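Local coordinates for protein soluble epoxide hydrolase (Bacillus megaterium, PDB 4INZ) that is a hydrolase of the alpha/beta hydrolase fold family, with a mixed central beta sheet flanked by helices and a largely helical insertion, at residues 249-254 / 295-300; 147-150 / 154-157; 78-83 / 213-218. The protein carries 1 engineered substitution. All coordinates share one frame; numbering follows the deposited sequence. Where two conformers were deposited one is given.

Contact 1: residues 249-254 / 295-300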
loop_
_atom_site.group_PDB
_atom_site.type_symbol
_atom_site.label_atom_id
_atom_site.label_comp_id
_atom_site.label_asym_id
_atom_site.label_seq_id
_atom_site.Cartn_x
_atom_site.Cartn_y
_atom_site.Cartn_z
ATOM N N GLN A 249 2.513 12.927 5.873
ATOM C CA GLN A 249 2.756 12.298 7.163
ATOM C C GLN A 249 3.181 10.857 6.936
ATOM O O GLN A 249 2.485 10.115 6.240
ATOM C CB GLN A 249 1.485 12.290 8.014
ATOM C CG GLN A 249 1.637 11.473 9.304
ATOM C CD GLN A 249 2.390 12.229 10.386
ATOM O OE1 GLN A 249 2.073 13.382 10.687
ATOM N NE2 GLN A 249 3.391 11.585 10.974
ATOM N N ILE A 250 4.312 10.467 7.526
ATOM C CA ILE A 250 4.742 9.077 7.539
ATOM C C ILE A 250 4.407 8.473 8.897
ATOM O O ILE A 250 4.644 9.102 9.931
ATOM C CB ILE A 250 6.262 8.936 7.369
ATOM C CG1 ILE A 250 6.757 9.667 6.120
ATOM C CG2 ILE A 250 6.667 7.468 7.389
ATOM C CD1 ILE A 250 5.974 9.385 4.897
ATOM N N ILE A 251 3.850 7.263 8.890
ATOM C CA ILE A 251 3.582 6.514 10.122
ATOM C C ILE A 251 4.207 5.138 9.950
ATOM O O ILE A 251 3.750 4.343 9.133
ATOM C CB ILE A 251 2.073 6.395 10.397
ATOM C CG1 ILE A 251 1.451 7.798 10.439
ATOM C CG2 ILE A 251 1.827 5.649 11.708
ATOM C CD1 ILE A 251 -0.063 7.821 10.628
ATOM N N TRP A 252 5.262 4.865 10.713
ATOM C CA TRP A 252 6.209 3.820 10.342
ATOM C C TRP A 252 6.479 2.862 11.482
ATOM O O TRP A 252 6.893 3.284 12.560
ATOM C CB TRP A 252 7.532 4.480 9.945
ATOM C CG TRP A 252 8.515 3.542 9.312
ATOM C CD1 TRP A 252 9.404 2.727 9.952
ATOM C CD2 TRP A 252 8.713 3.332 7.910
ATOM N NE1 TRP A 252 10.145 2.020 9.030
ATOM C CE2 TRP A 252 9.742 2.376 7.771
ATOM C CE3 TRP A 252 8.129 3.863 6.760
ATOM C CZ2 TRP A 252 10.193 1.941 6.524
ATOM C CZ3 TRP A 252 8.584 3.432 5.522
ATOM C CH2 TRP A 252 9.599 2.477 5.416
ATOM N N GLY A 253 6.263 1.570 11.240
ATOM C CA GLY A 253 6.549 0.564 12.247
ATOM C C GLY A 253 8.018 0.195 12.201
ATOM O O GLY A 253 8.496 -0.318 11.189
ATOM N N ASN A 254 8.747 0.449 13.287
ATOM C CA ASN A 254 10.190 0.212 13.273
ATOM C C ASN A 254 10.613 -1.247 13.103
ATOM O O ASN A 254 11.720 -1.519 12.628
ATOM C CB ASN A 254 10.854 0.794 14.528
ATOM C CG ASN A 254 10.984 2.296 14.468
ATOM O OD1 ASN A 254 10.845 2.893 13.403
ATOM N ND2 ASN A 254 11.266 2.920 15.616
ATOM N N ASN A 295 -4.258 6.349 14.786
ATOM C CA ASN A 295 -5.383 7.253 14.561
ATOM C C ASN A 295 -5.132 8.626 15.162
ATOM O O ASN A 295 -5.485 9.650 14.573
ATOM C CB ASN A 295 -6.688 6.650 15.085
ATOM C CG ASN A 295 -7.200 5.524 14.197
ATOM O OD1 ASN A 295 -6.706 5.331 13.080
ATOM N ND2 ASN A 295 -8.203 4.787 14.682
ATOM N N ASN A 296 -4.500 8.655 16.328
ATOM C CA ASN A 296 -4.239 9.935 16.976
ATOM C C ASN A 296 -3.203 10.759 16.217
ATOM O O ASN A 296 -3.289 11.987 16.173
ATOM C CB ASN A 296 -3.840 9.743 18.438
ATOM C CG ASN A 296 -5.032 9.415 19.318
ATOM O OD1 ASN A 296 -6.176 9.696 18.955
ATOM N ND2 ASN A 296 -4.772 8.813 20.475
ATOM N N VAL A 297 -2.233 10.076 15.614
ATOM C CA VAL A 297 -1.229 10.750 14.793
ATOM C C VAL A 297 -1.862 11.281 13.504
ATOM O O VAL A 297 -1.565 12.400 13.065
ATOM C CB VAL A 297 -0.036 9.821 14.465
ATOM C CG1 VAL A 297 0.901 10.482 13.447
ATOM C CG2 VAL A 297 0.729 9.477 15.751
ATOM N N MET A 298 -2.750 10.487 12.909
ATOM C CA MET A 298 -3.454 10.936 11.713
ATOM C C MET A 298 -4.252 12.197 12.008
ATOM O O MET A 298 -4.174 13.164 11.259
ATOM C CB MET A 298 -4.351 9.832 11.143
ATOM C CG MET A 298 -3.561 8.662 10.575
ATOM S SD MET A 298 -4.612 7.291 10.038
ATOM C CE MET A 298 -5.568 8.077 8.734
ATOM N N TRP A 299 -5.007 12.194 13.106
ATOM C CA TRP A 299 -5.756 13.389 13.502
ATOM C C TRP A 299 -4.821 14.576 13.694
ATOM O O TRP A 299 -5.098 15.692 13.239
ATOM C CB TRP A 299 -6.532 13.155 14.800
ATOM C CG TRP A 299 -7.868 12.514 14.595
ATOM C CD1 TRP A 299 -8.316 11.346 15.149
ATOM C CD2 TRP A 299 -8.933 13.004 13.777
ATOM N NE1 TRP A 299 -9.596 11.083 14.727
ATOM C CE2 TRP A 299 -9.999 12.083 13.882
ATOM C CE3 TRP A 299 -9.090 14.128 12.959
ATOM C CZ2 TRP A 299 -11.209 12.257 13.201
ATOM C CZ3 TRP A 299 -10.299 14.299 12.286
ATOM C CH2 TRP A 299 -11.338 13.368 12.414
ATOM N N ASN A 300 -3.714 14.334 14.382
ATOM C CA ASN A 300 -2.768 15.406 14.649
ATOM C C ASN A 300 -2.308 16.064 13.347
ATOM O O ASN A 300 -2.276 17.294 13.220
ATOM C CB ASN A 300 -1.573 14.875 15.434
ATOM C CG ASN A 300 -0.665 15.979 15.911
ATOM O OD1 ASN A 300 -1.000 16.719 16.847
ATOM N ND2 ASN A 300 0.495 16.103 15.274
HETATM O O HOH W 1 1.907 14.794 13.099
#
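Val297 turns CG1 away from its own backbone N (chi1 172°) and in among the side chains of strand 249-253. Ile251 has its CG1 beside the backbone N, and an extended second torsion of 177° sends CD1 straight out to the helix. The branches of Ile251 and Val297 thus meet tip to tip, with CD1 of Ile251 4.0 Å from CG1 of Val297. The Ile251 and Met298 side chains cross at about a right angle, with CD1 of Ile251 3.6 Å from CG of Met298. Gln249 also crosses Val297 at roughly a right angle. Its NE2 lies 3.7 Å from Val297 CG1.

Both ends of the Gln249 amide are engaged. NE2 donates to Ile250 O at 3.0 Å. The acceptor lies near the amide plane of Gln249, while NE2 stands above the carbonyl plane of Ile250. OE1 accepts from a water at 2.8 Å, and that water accepts from Asn300 ND2 at 2.9 Å.

Helix 291-303 covers one face of the central sheet here. Residues 295-300 run nearly antiparallel to residues 249-253. The strand sits between strands 131-137 and 274-279. Helix 55-61 lies alongside, where Met298 touches Gln57 and Phe61.

Direct contact is therefore apolar or van der Waals in kind. Between these two segments the polar link runs through a water, and the two bonds to Gln249 fix the rotation of its buried amide.

Contact 2: residues 147-150 / 154-157. With EDO (1,2-ethanediol), chain C.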
loop_
_atom_site.group_PDB
_atom_site.type_symbol
_atom_site.label_atom_id
_atom_site.label_comp_id
_atom_site.label_asym_id
_atom_site.label_seq_id
_atom_site.Cartn_x
_atom_site.Cartn_y
_atom_site.Cartn_z
ATOM N N ARG A 147 17.787 4.228 -3.308
ATOM C CA ARG A 147 19.028 4.505 -2.597
ATOM C C ARG A 147 19.400 3.349 -1.662
ATOM O O ARG A 147 20.551 2.923 -1.607
ATOM C CB ARG A 147 18.901 5.804 -1.805
ATOM C CG ARG A 147 20.183 6.268 -1.127
ATOM C CD ARG A 147 19.879 7.383 -0.146
ATOM N NE ARG A 147 18.956 6.934 0.891
ATOM C CZ ARG A 147 18.223 7.741 1.652
ATOM N NH1 ARG A 147 18.292 9.057 1.488
ATOM N NH2 ARG A 147 17.411 7.230 2.573
ATOM N N GLU A 148 18.423 2.841 -0.920
ATOM C CA GLU A 148 18.691 1.763 0.028
ATOM C C GLU A 148 18.954 0.424 -0.665
ATOM O O GLU A 148 19.806 -0.347 -0.225
ATOM C CB GLU A 148 17.564 1.647 1.057
ATOM C CG GLU A 148 17.321 2.939 1.828
ATOM C CD GLU A 148 18.566 3.431 2.568
ATOM O OE1 GLU A 148 19.269 2.600 3.183
ATOM O OE2 GLU A 148 18.841 4.652 2.533
ATOM N N LEU A 149 18.233 0.153 -1.752
ATOM C CA LEU A 149 18.488 -1.061 -2.532
ATOM C C LEU A 149 19.916 -1.077 -3.058
ATOM O O LEU A 149 20.531 -2.138 -3.176
ATOM C CB LEU A 149 17.524 -1.177 -3.714
ATOM C CG LEU A 149 16.132 -1.742 -3.451
ATOM C CD1 LEU A 149 15.397 -1.940 -4.776
ATOM C CD2 LEU A 149 16.230 -3.056 -2.681
ATOM N N ARG A 150 20.437 0.101 -3.386
ATOM C CA ARG A 150 21.788 0.207 -3.938
ATOM C C ARG A 150 22.882 -0.021 -2.896
ATOM O O ARG A 150 23.918 -0.615 -3.200
ATOM C CB ARG A 150 22.009 1.574 -4.603
ATOM C CG ARG A 150 21.460 1.691 -6.016
ATOM C CD ARG A 150 21.973 2.944 -6.719
ATOM N NE ARG A 150 21.451 4.176 -6.125
ATOM C CZ ARG A 150 20.302 4.744 -6.481
ATOM N NH1 ARG A 150 19.551 4.187 -7.421
ATOM N NH2 ARG A 150 19.898 5.863 -5.896
ATOM N N ASN A 154 21.239 -4.520 4.604
ATOM C CA ASN A 154 20.068 -5.009 5.317
ATOM C C ASN A 154 18.816 -4.940 4.442
ATOM O O ASN A 154 17.978 -5.838 4.477
ATOM C CB ASN A 154 19.858 -4.242 6.629
ATOM C CG ASN A 154 20.887 -4.600 7.696
ATOM O OD1 ASN A 154 21.429 -5.709 7.716
ATOM N ND2 ASN A 154 21.149 -3.661 8.598
ATOM N N GLN A 155 18.692 -3.881 3.649
ATOM C CA GLN A 155 17.532 -3.736 2.775
ATOM C C GLN A 155 17.605 -4.722 1.619
ATOM O O GLN A 155 16.585 -5.247 1.162
ATOM C CB GLN A 155 17.415 -2.318 2.224
ATOM C CG GLN A 155 16.157 -2.124 1.390
ATOM C CD GLN A 155 14.892 -2.410 2.184
ATOM O OE1 GLN A 155 14.134 -3.346 1.877
ATOM N NE2 GLN A 155 14.657 -1.609 3.210
ATOM N N GLN A 156 18.816 -4.961 1.135
ATOM C CA GLN A 156 19.015 -5.926 0.063
ATOM C C GLN A 156 18.547 -7.314 0.495
ATOM O O GLN A 156 17.856 -8.010 -0.255
ATOM C CB GLN A 156 20.485 -5.946 -0.361
ATOM C CG GLN A 156 20.889 -4.704 -1.137
ATOM C CD GLN A 156 22.385 -4.604 -1.351
ATOM O OE1 GLN A 156 23.143 -5.470 -0.918
ATOM N NE2 GLN A 156 22.820 -3.542 -2.023
ATOM N N LYS A 157 18.918 -7.709 1.710
ATOM C CA LYS A 157 18.487 -8.986 2.261
ATOM C C LYS A 157 16.980 -8.990 2.485
ATOM O O LYS A 157 16.290 -9.942 2.125
ATOM C CB LYS A 157 19.204 -9.278 3.582
ATOM C CG LYS A 157 18.845 -10.626 4.199
ATOM C CD LYS A 157 19.563 -10.845 5.530
ATOM C CE LYS A 157 19.326 -12.251 6.082
ATOM N NZ LYS A 157 20.036 -13.310 5.302
HETATM C C1 EDO C . 22.913 6.655 -4.766
HETATM O O1 EDO C . 23.082 5.469 -3.979
HETATM C C2 EDO C . 21.773 7.495 -4.202
HETATM O O2 EDO C . 22.311 8.588 -3.446
#
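Glu148, whose CB lies 4.0 Å from CG of Gln155, has one carboxylate oxygen gripped twice. Arg147 NE reaches OE2 of Glu148 at 2.8 Å, and Arg147 NH2 reaches the same OE2 at 2.9 Å. In this salt bridge between neighbours on helix 142-151, the guanidinium comes side-on, and its two nitrogens meet the anti side of OE2 from opposite faces of the carboxylate plane. The other oxygen, OE1, accepts from Asn152 ND2. Asn152 OD1 in turn accepts from Gln155 N.

Gln156 supplies the direct bond between the segments. Its chain is extended beyond CG (chi2 170°), which brings NE2 to Leu149 O at 2.9 Å. The acceptor is near the amide plane of Gln156, but the donor stands above the carbonyl plane. Leu149 CD2 lies 4.2 Å from Gln155 CG, a loose van der Waals touch.

Arg150 NE gives a nearly straight bond of 3.0 Å to O1 of 1,2-ethanediol, and NH1 binds Leu231 O and Arg233 O.

Helices 142-151 and 153-158 follow closely in the chain after strand 131-137. The carboxylate charge is probably largely balanced by Arg147. The Gln156 amide joins the helices through a backbone carbonyl, Asn152 through the Glu148 carboxylate.

Contact 3: residues 78-83 / 213-218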
loop_
_atom_site.group_PDB
_atom_site.type_symbol
_atom_site.label_atom_id
_atom_site.label_comp_id
_atom_site.label_asym_id
_atom_site.label_seq_id
_atom_site.Cartn_x
_atom_site.Cartn_y
_atom_site.Cartn_z
ATOM N N SER A 78 -12.158 -7.424 -6.519
ATOM C CA SER A 78 -11.842 -6.643 -7.705
ATOM C C SER A 78 -11.523 -7.548 -8.880
ATOM O O SER A 78 -11.087 -8.681 -8.700
ATOM C CB SER A 78 -10.682 -5.677 -7.432
ATOM O OG SER A 78 -11.123 -4.631 -6.591
ATOM N N GLU A 79 -11.745 -7.034 -10.084
ATOM C CA GLU A 79 -11.466 -7.770 -11.300
ATOM C C GLU A 79 -10.017 -8.252 -11.343
ATOM O O GLU A 79 -9.121 -7.614 -10.776
ATOM C CB GLU A 79 -11.787 -6.895 -12.515
ATOM C CG GLU A 79 -11.680 -7.604 -13.842
ATOM C CD GLU A 79 -12.474 -6.914 -14.939
ATOM O OE1 GLU A 79 -13.295 -6.027 -14.619
ATOM O OE2 GLU A 79 -12.276 -7.265 -16.120
ATOM N N LYS A 80 -9.801 -9.383 -12.010
ATOM C CA LYS A 80 -8.479 -9.988 -12.112
ATOM C C LYS A 80 -8.075 -10.181 -13.575
ATOM O O LYS A 80 -8.096 -11.303 -14.099
ATOM C CB LYS A 80 -8.445 -11.314 -11.351
ATOM C CG LYS A 80 -8.699 -11.151 -9.845
ATOM C CD LYS A 80 -9.264 -12.419 -9.206
ATOM C CE LYS A 80 -10.785 -12.371 -9.094
ATOM N NZ LYS A 80 -11.284 -11.403 -8.067
ATOM N N PRO A 81 -7.703 -9.080 -14.244
ATOM C CA PRO A 81 -7.366 -9.161 -15.671
ATOM C C PRO A 81 -6.144 -10.040 -15.911
ATOM O O PRO A 81 -5.298 -10.176 -15.023
ATOM C CB PRO A 81 -7.063 -7.707 -16.042
ATOM C CG PRO A 81 -6.697 -7.043 -14.750
ATOM C CD PRO A 81 -7.566 -7.711 -13.720
ATOM N N SER A 82 -6.063 -10.629 -17.104
ATOM C CA SER A 82 -4.951 -11.496 -17.474
ATOM C C SER A 82 -3.746 -10.695 -17.935
ATOM O O SER A 82 -3.888 -9.577 -18.433
ATOM C CB SER A 82 -5.368 -12.443 -18.607
ATOM O OG SER A 82 -6.284 -13.421 -18.150
ATOM N N GLY A 83 -2.562 -11.278 -17.769
ATOM C CA GLY A 83 -1.342 -10.721 -18.331
ATOM C C GLY A 83 -0.599 -9.763 -17.419
ATOM O O GLY A 83 -1.206 -9.022 -16.644
ATOM N N VAL A 213 -3.925 -14.972 -6.507
ATOM C CA VAL A 213 -2.525 -14.920 -6.121
ATOM C C VAL A 213 -1.652 -14.619 -7.337
ATOM O O VAL A 213 -0.660 -13.896 -7.235
ATOM C CB VAL A 213 -2.076 -16.215 -5.420
ATOM C CG1 VAL A 213 -0.559 -16.219 -5.228
ATOM C CG2 VAL A 213 -2.787 -16.346 -4.081
ATOM N N LEU A 214 -2.034 -15.148 -8.496
ATOM C CA LEU A 214 -1.301 -14.847 -9.724
ATOM C C LEU A 214 -1.271 -13.338 -9.967
ATOM O O LEU A 214 -0.212 -12.756 -10.213
ATOM C CB LEU A 214 -1.911 -15.578 -10.924
ATOM C CG LEU A 214 -1.279 -15.270 -12.283
ATOM C CD1 LEU A 214 0.221 -15.537 -12.263
ATOM C CD2 LEU A 214 -1.950 -16.072 -13.388
ATOM N N SER A 215 -2.435 -12.705 -9.880
ATOM C CA SER A 215 -2.541 -11.261 -10.035
ATOM C C SER A 215 -1.671 -10.529 -9.020
ATOM O O SER A 215 -0.964 -9.582 -9.363
ATOM C CB SER A 215 -3.986 -10.813 -9.852
ATOM O OG SER A 215 -4.813 -11.324 -10.882
ATOM N N MET A 216 -1.741 -10.956 -7.761
ATOM C CA MET A 216 -0.979 -10.298 -6.715
ATOM C C MET A 216 0.524 -10.352 -7.026
ATOM O O MET A 216 1.217 -9.335 -6.933
ATOM C CB MET A 216 -1.333 -10.906 -5.348
ATOM C CG MET A 216 -2.833 -10.794 -5.034
ATOM S SD MET A 216 -3.530 -11.963 -3.839
ATOM C CE MET A 216 -2.816 -11.357 -2.314
ATOM N N LEU A 217 1.016 -11.528 -7.409
ATOM C CA LEU A 217 2.432 -11.695 -7.739
ATOM C C LEU A 217 2.825 -10.931 -8.999
ATOM O O LEU A 217 3.980 -10.515 -9.145
ATOM C CB LEU A 217 2.780 -13.183 -7.882
ATOM C CG LEU A 217 2.651 -13.978 -6.578
ATOM C CD1 LEU A 217 2.767 -15.484 -6.796
ATOM C CD2 LEU A 217 3.684 -13.496 -5.556
ATOM N N SER A 218 1.866 -10.745 -9.902
ATOM C CA SER A 218 2.118 -10.054 -11.167
ATOM C C SER A 218 2.651 -8.633 -10.963
ATOM O O SER A 218 3.477 -8.159 -11.745
ATOM C CB SER A 218 0.866 -10.042 -12.051
ATOM O OG SER A 218 0.553 -11.346 -12.504
#
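This is a small loop-to-helix contact of the alpha/beta hydrolase fold, made by Lys80 and Ser215. Residues 78-83 lie in the loop between strand 66-70 and helix 89-102. Residues 213-218 begin helix 213-220. That helix belongs to the long, mainly helical insertion between sheet strands 131-137 and 248-253, as in the lid of related hydrolases. The contact therefore joins a loop of the core to the insertion, and it is partly buried.

The direct touch is slight. CB of Lys80 lies 3.7 Å from OG of Ser215, and CG of Lys80 lies 4.0 Å from the same oxygen. This is van der Waals contact between methylene groups and a hydroxyl. Ser215 carries its OG beside the backbone N (chi1 -65°), on the side of the helix that faces the loop.

The polar link passes through a third residue. Tyr87 OH is hydrogen-bonded both to Ser215 OG and to Pro81 O. One phenol group thus ties the helix to the loop, and it satisfies the buried serine hydroxyl. Pro81 O itself stays 4.3 Å from Ser215 OG, so the tyrosine bridges a pair that does not bond directly.

The Lys80 chain starts toward the helix and then folds away, with bends at its third and fourth torsions. Its ammonium group ends among backbone carbonyls. One of these is Asn210 O, at the C-terminal end of helix 198-210, so the lysine joins loop and insertion a second time.

Leu214 O accepts from both Ser218 N and Ser218 OG. The Ser218 OG bond is 2.8 Å long. In the loop, Lys80 NZ donates to Ser78 O, also at 2.8 Å, tilted 25° from the carbonyl plane.

Along the chain, contact 3 opens first at 78-83 and closes at 213-218. Contact 2 is nested inside that loop, and contact 1 follows both. Contact 1 belongs to the core, on strand 248-253 and helix 291-303. Contact 2 lies within the helical insertion after strand 131-137, and contact 3 joins that insertion back to a core loop. The centres of contacts 1 and 2 are 24 Å apart, those of 2 and 3 are 27 Å apart, and those of 1 and 3 are 31 Å apart. Contacts 1 and 3 lie on opposite sides of the chain's centre. None touches another. Of the three, contact 3 alone links insertion to core.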